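PDB 1L8R: dachshund homolog 1 from Homo sapiens, which acts as a transcription factor in organogenesis, apparently regulating SIX proteins, and is represented here by its DACHbox-N domain, which contains a winged-helix-like DNA-binding motif. Local coordinates for residues A[10-14]-A[15-19]; A[67-70]-A[71-75]. All blocks are in the same frame, centred on the assembly; numbering follows the deposited sequence.

Contact 1: residues A[10-14]-A[15-19]; sequences VDLRG and AKVAS
Val-10 overlaps Val-17 across a beta hairpin with a two-residue turn, CG2 of Val-10 lying 3.7 Å from CG2 of Val-17. Strand 10-12 runs out, a type I' turn from Leu-12 to Ala-15 reverses the chain, and strand 15-19 comes back antiparallel. The two valines form a hydrogen-bonded pair, their side chains crossing at a slant on the face they share with Leu-12 and Ala-15. Each has its CG2 lodged between its own backbone N and carbonyl carbon (chi1 -60° in Val-10, -61° in Val-17), and these are the branches that meet. CB of Leu-12 closes on the same CG2 of Val-17 at 3.8 Å, while CB of Ser-19 comes 3.9 Å from CG2 of Val-10. This face turns inward: Val-17 and Leu-12 also touch helix 30-37, and Leu-12 reaches Phe-91 of helix 88-99.

At the turn the backbone pairs twice. The Leu-12 N to Ala-15 O bond is short, 2.7 Å, whereas the return bond from Ala-15 N arrives well above the carbonyl plane of Leu-12. Arg-13 and Gly-14 form the bend, both with positive phi, and the Arg-13 side chain swings off to a salt bridge with Glu-92 and a cation-pi contact with Tyr-95.

Near the turn the other face is polar and open to solvent at Asp-11 and Lys-16. Lys-16, folded back by bends at chi2 and chi4, brings NZ to 3.9 Å from OD1 of Asp-11, a long salt bridge. The second carboxylate oxygen of Asp-11 braces the turn as an Asx motif: OD2 takes the N-H of Gly-14 at 3.2 Å on its syn side, with the donor 33° out of the carboxylate plane.

Contact 2: residues A[67-70]-A[71-75]; sequences VRIL and RGLGA
Leu-70 lays its CD2 methyl against CB of Ala-75, 3.8 Å away, where helix 64-73 ends in a Schellman motif. This is the tight, buried part. Gly-74 takes a positive phi of 84° and its N bonds back to Arg-71 O, while Ala-75 N makes a weak bond to Leu-70 O; the chain turns at Gly-74 and places the Ala-75 methyl beside Leu-70. Ile-69 and Leu-73 pack just as closely but are partly open, lying side by side and pointing the same way, CG2 of Ile-69 being 3.7 Å from CD1 of Leu-73. One turn earlier, Arg-71 N to Val-67 O, at 2.9 Å, is an ordinary helical bond.

Arg-71, bent at chi3 (-55°), marks the boundary with the solvent side. Its NH1 lies 3.6 Å from CG1 of the buried Val-67 and is held by a bond to Val-80 O. On the loose side NH2 passes the exposed Arg-68, 3.9 Å from its CG.

Within the fold, Leu-70 faces strand 15-22, meeting Ala-18 and Phe-20, and Ile-69 also rests on Phe-20, so the last turns of the helix sit against that strand.

Overall arrangement
The two contacts lie in series along the chain, with their centres about 15 Å apart, yet they meet at a single small residue. Ala-18 of contact 1 turns its methyl away from the hairpin partner and toward the helix end: CB of Ala-18 is 3.4 Å from CD2 of Leu-70, and 4.2 Å from both CB of Ala-75 and CD1 of Leu-73. Strand 15-22 is therefore shared, pairing with 8-12 in contact 1 and carrying the helix of contact 2. Both belong to the DACHbox-N domain, where helix 64-73 packs on strand 15-22 through Ala-18, while helices 30-37 and 88-99 meet residues on the Leu-12 and Val-17 face.

Contact 1: residues A[10-14]-A[15-19]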
ATOM      1  N   VAL A  10      -8.250   1.170   8.004  1.00 17.50           N
ATOM      2  CA  VAL A  10      -7.624   0.473   9.118  1.00 19.64           C
ATOM      3  C   VAL A  10      -6.493   1.329   9.661  1.00 19.61           C
ATOM      4  O   VAL A  10      -6.029   2.251   8.994  1.00 18.11           O
ATOM      5  CB  VAL A  10      -7.060  -0.895   8.677  1.00 19.92           C
ATOM      6  CG1 VAL A  10      -8.185  -1.768   8.144  1.00 21.64           C
ATOM      7  CG2 VAL A  10      -5.981  -0.702   7.621  1.00 19.26           C
ATOM      8  N   ASP A  11      -6.042   1.025  10.871  1.00 21.13           N
ATOM      9  CA  ASP A  11      -4.979   1.812  11.469  1.00 23.19           C
ATOM     10  C   ASP A  11      -3.601   1.326  11.057  1.00 22.19           C
ATOM     11  O   ASP A  11      -3.338   0.125  10.998  1.00 24.65           O
ATOM     12  CB  ASP A  11      -5.082   1.785  12.998  1.00 26.63           C
ATOM     13  CG  ASP A  11      -4.157   2.798  13.663  1.00 30.33           C
ATOM     14  OD1 ASP A  11      -4.490   4.004  13.657  1.00 32.95           O
ATOM     15  OD2 ASP A  11      -3.092   2.392  14.181  1.00 33.19           O
ATOM     16  N   LEU A  12      -2.730   2.278  10.753  1.00 20.97           N
ATOM     17  CA  LEU A  12      -1.358   1.981  10.386  1.00 21.55           C
ATOM     18  C   LEU A  12      -0.498   3.038  11.045  1.00 22.15           C
ATOM     19  O   LEU A  12      -0.522   4.205  10.651  1.00 23.29           O
ATOM     20  CB  LEU A  12      -1.156   2.024   8.869  1.00 20.48           C
ATOM     21  CG  LEU A  12       0.280   1.700   8.435  1.00 21.13           C
ATOM     22  CD1 LEU A  12       0.683   0.340   8.994  1.00 22.30           C
ATOM     23  CD2 LEU A  12       0.386   1.699   6.916  1.00 19.81           C
ATOM     24  N   ARG A  13       0.248   2.630  12.066  1.00 22.49           N
ATOM     25  CA  ARG A  13       1.124   3.548  12.777  1.00 23.99           C
ATOM     26  C   ARG A  13       0.378   4.816  13.206  1.00 23.67           C
ATOM     27  O   ARG A  13       0.884   5.925  13.060  1.00 24.20           O
ATOM     28  CB  ARG A  13       2.318   3.914  11.887  1.00 24.00           C
ATOM     29  CG  ARG A  13       3.093   2.715  11.352  1.00 23.28           C
ATOM     30  CD  ARG A  13       4.228   3.152  10.423  1.00 23.70           C
ATOM     31  NE  ARG A  13       5.267   3.908  11.121  1.00 24.24           N
ATOM     32  CZ  ARG A  13       6.238   3.363  11.851  1.00 24.08           C
ATOM     33  NH1 ARG A  13       6.320   2.046  11.985  1.00 21.69           N
ATOM     34  NH2 ARG A  13       7.130   4.138  12.453  1.00 25.04           N
ATOM     35  N   GLY A  14      -0.838   4.644  13.715  1.00 25.17           N
ATOM     36  CA  GLY A  14      -1.614   5.783  14.180  1.00 24.86           C
ATOM     37  C   GLY A  14      -2.408   6.538  13.133  1.00 25.26           C
ATOM     38  O   GLY A  14      -3.124   7.486  13.452  1.00 26.64           O
ATOM     39  N   ALA A  15      -2.291   6.128  11.876  1.00 24.77           N
ATOM     40  CA  ALA A  15      -3.021   6.791  10.809  1.00 24.44           C
ATOM     41  C   ALA A  15      -4.048   5.844  10.210  1.00 24.32           C
ATOM     42  O   ALA A  15      -4.014   4.636  10.451  1.00 25.54           O
ATOM     43  CB  ALA A  15      -2.057   7.269   9.731  1.00 23.66           C
ATOM     44  N   LYS A  16      -4.973   6.410   9.444  1.00 23.02           N
ATOM     45  CA  LYS A  16      -6.007   5.628   8.784  1.00 22.22           C
ATOM     46  C   LYS A  16      -5.596   5.436   7.328  1.00 19.73           C
ATOM     47  O   LYS A  16      -5.216   6.393   6.653  1.00 20.20           O
ATOM     48  CB  LYS A  16      -7.348   6.362   8.854  1.00 24.93           C
ATOM     49  CG  LYS A  16      -8.056   6.238  10.195  1.00 31.19           C
ATOM     50  CD  LYS A  16      -8.690   4.864  10.347  1.00 33.44           C
ATOM     51  CE  LYS A  16      -9.303   4.671  11.728  1.00 36.49           C
ATOM     52  NZ  LYS A  16      -8.264   4.601  12.792  1.00 38.73           N
ATOM     53  N   VAL A  17      -5.659   4.196   6.856  1.00 16.69           N
ATOM     54  CA  VAL A  17      -5.312   3.888   5.474  1.00 15.63           C
ATOM     55  C   VAL A  17      -6.332   2.919   4.886  1.00 15.39           C
ATOM     56  O   VAL A  17      -6.990   2.165   5.612  1.00 13.76           O
ATOM     57  CB  VAL A  17      -3.900   3.262   5.361  1.00 14.63           C
ATOM     58  CG1 VAL A  17      -2.849   4.246   5.883  1.00 15.80           C
ATOM     59  CG2 VAL A  17      -3.840   1.949   6.125  1.00 14.26           C
ATOM     60  N   ALA A  18      -6.459   2.951   3.566  1.00 12.95           N
ATOM     61  CA  ALA A  18      -7.391   2.084   2.863  1.00 14.17           C
ATOM     62  C   ALA A  18      -6.835   0.670   2.782  1.00 14.10           C
ATOM     63  O   ALA A  18      -5.627   0.460   2.651  1.00 13.66           O
ATOM     64  CB  ALA A  18      -7.663   2.631   1.475  1.00 11.77           C
ATOM     65  N   SER A  19      -7.731  -0.300   2.850  1.00 11.00           N
ATOM     66  CA  SER A  19      -7.337  -1.696   2.833  1.00 12.41           C
ATOM     67  C   SER A  19      -8.347  -2.563   2.096  1.00 10.96           C
ATOM     68  O   SER A  19      -9.519  -2.206   1.988  1.00  9.74           O
ATOM     69  CB  SER A  19      -7.212  -2.202   4.277  1.00 15.98           C
ATOM     70  OG  SER A  19      -7.168  -3.617   4.341  1.00 22.45           O
TER

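Contact 2: residues A[67-70]-A[71-75]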
ATOM      1  N   VAL A  67      -8.727   0.182  -7.808  1.00 10.98           N
ATOM      2  CA  VAL A  67      -8.045   1.429  -8.159  1.00 11.13           C
ATOM      3  C   VAL A  67      -9.031   2.600  -8.121  1.00 12.33           C
ATOM      4  O   VAL A  67      -8.734   3.661  -7.554  1.00 13.23           O
ATOM      5  CB  VAL A  67      -7.405   1.341  -9.563  1.00 11.53           C
ATOM      6  CG1 VAL A  67      -6.957   2.739 -10.022  1.00 12.38           C
ATOM      7  CG2 VAL A  67      -6.217   0.392  -9.530  1.00 10.22           C
ATOM      8  N   ARG A  68     -10.212   2.407  -8.700  1.00 11.99           N
ATOM      9  CA  ARG A  68     -11.221   3.458  -8.724  1.00 11.97           C
ATOM     10  C   ARG A  68     -11.681   3.846  -7.316  1.00 12.30           C
ATOM     11  O   ARG A  68     -11.881   5.025  -7.025  1.00 12.90           O
ATOM     12  CB  ARG A  68     -12.416   3.019  -9.573  1.00 16.10           C
ATOM     13  CG  ARG A  68     -12.065   2.809 -11.038  1.00 20.49           C
ATOM     14  CD  ARG A  68     -13.292   2.430 -11.843  1.00 24.24           C
ATOM     15  NE  ARG A  68     -14.304   3.478 -11.786  1.00 27.54           N
ATOM     16  CZ  ARG A  68     -15.505   3.391 -12.347  1.00 31.56           C
ATOM     17  NH1 ARG A  68     -15.850   2.295 -13.014  1.00 32.03           N
ATOM     18  NH2 ARG A  68     -16.364   4.398 -12.236  1.00 32.04           N
ATOM     19  N   ILE A  69     -11.847   2.858  -6.443  1.00 10.57           N
ATOM     20  CA  ILE A  69     -12.267   3.151  -5.074  1.00 11.34           C
ATOM     21  C   ILE A  69     -11.175   3.951  -4.356  1.00 11.02           C
ATOM     22  O   ILE A  69     -11.462   4.945  -3.685  1.00 11.88           O
ATOM     23  CB  ILE A  69     -12.562   1.848  -4.288  1.00  9.24           C
ATOM     24  CG1 ILE A  69     -13.857   1.219  -4.809  1.00 11.79           C
ATOM     25  CG2 ILE A  69     -12.684   2.148  -2.787  1.00  9.49           C
ATOM     26  CD1 ILE A  69     -14.057  -0.211  -4.374  1.00 11.69           C
ATOM     27  N   LEU A  70      -9.924   3.537  -4.513  1.00 10.81           N
ATOM     28  CA  LEU A  70      -8.822   4.231  -3.854  1.00  9.95           C
ATOM     29  C   LEU A  70      -8.713   5.665  -4.353  1.00 12.33           C
ATOM     30  O   LEU A  70      -8.408   6.571  -3.581  1.00 11.00           O
ATOM     31  CB  LEU A  70      -7.513   3.476  -4.082  1.00 10.18           C
ATOM     32  CG  LEU A  70      -7.509   2.082  -3.441  1.00  8.30           C
ATOM     33  CD1 LEU A  70      -6.323   1.279  -3.906  1.00 10.95           C
ATOM     34  CD2 LEU A  70      -7.483   2.243  -1.922  1.00 11.61           C
ATOM     35  N   ARG A  71      -8.965   5.881  -5.641  1.00 12.78           N
ATOM     36  CA  ARG A  71      -8.916   7.246  -6.163  1.00 15.99           C
ATOM     37  C   ARG A  71     -10.057   8.073  -5.560  1.00 16.16           C
ATOM     38  O   ARG A  71      -9.874   9.242  -5.200  1.00 16.23           O
ATOM     39  CB  ARG A  71      -9.034   7.251  -7.690  1.00 18.30           C
ATOM     40  CG  ARG A  71      -7.801   6.740  -8.400  1.00 21.46           C
ATOM     41  CD  ARG A  71      -7.733   7.302  -9.812  1.00 25.33           C
ATOM     42  NE  ARG A  71      -8.939   7.022 -10.583  1.00 26.71           N
ATOM     43  CZ  ARG A  71      -8.984   6.196 -11.623  1.00 28.02           C
ATOM     44  NH1 ARG A  71      -7.888   5.565 -12.019  1.00 27.44           N
ATOM     45  NH2 ARG A  71     -10.125   6.010 -12.273  1.00 28.54           N
ATOM     46  N   GLY A  72     -11.227   7.453  -5.440  1.00 16.00           N
ATOM     47  CA  GLY A  72     -12.386   8.134  -4.886  1.00 17.11           C
ATOM     48  C   GLY A  72     -12.221   8.494  -3.423  1.00 17.03           C
ATOM     49  O   GLY A  72     -12.755   9.505  -2.967  1.00 17.35           O
ATOM     50  N   LEU A  73     -11.477   7.665  -2.695  1.00 16.38           N
ATOM     51  CA  LEU A  73     -11.221   7.862  -1.268  1.00 16.71           C
ATOM     52  C   LEU A  73     -10.085   8.831  -1.025  1.00 17.65           C
ATOM     53  O   LEU A  73      -9.851   9.243   0.111  1.00 18.62           O
ATOM     54  CB  LEU A  73     -10.851   6.530  -0.606  1.00 18.49           C
ATOM     55  CG  LEU A  73     -11.920   5.456  -0.431  1.00 18.51           C
ATOM     56  CD1 LEU A  73     -11.264   4.155  -0.017  1.00 20.01           C
ATOM     57  CD2 LEU A  73     -12.927   5.901   0.619  1.00 22.01           C
ATOM     58  N   GLY A  74      -9.366   9.174  -2.088  1.00 16.13           N
ATOM     59  CA  GLY A  74      -8.238  10.073  -1.958  1.00 16.66           C
ATOM     60  C   GLY A  74      -6.976   9.339  -1.536  1.00 16.25           C
ATOM     61  O   GLY A  74      -5.958   9.973  -1.251  1.00 16.15           O
ATOM     62  N   ALA A  75      -7.040   8.006  -1.487  1.00 14.59           N
ATOM     63  CA  ALA A  75      -5.893   7.185  -1.104  1.00 14.01           C
ATOM     64  C   ALA A  75      -4.769   7.329  -2.123  1.00 14.77           C
ATOM     65  O   ALA A  75      -3.588   7.288  -1.772  1.00 16.65           O
ATOM     66  CB  ALA A  75      -6.307   5.726  -0.972  1.00 16.47           C
TER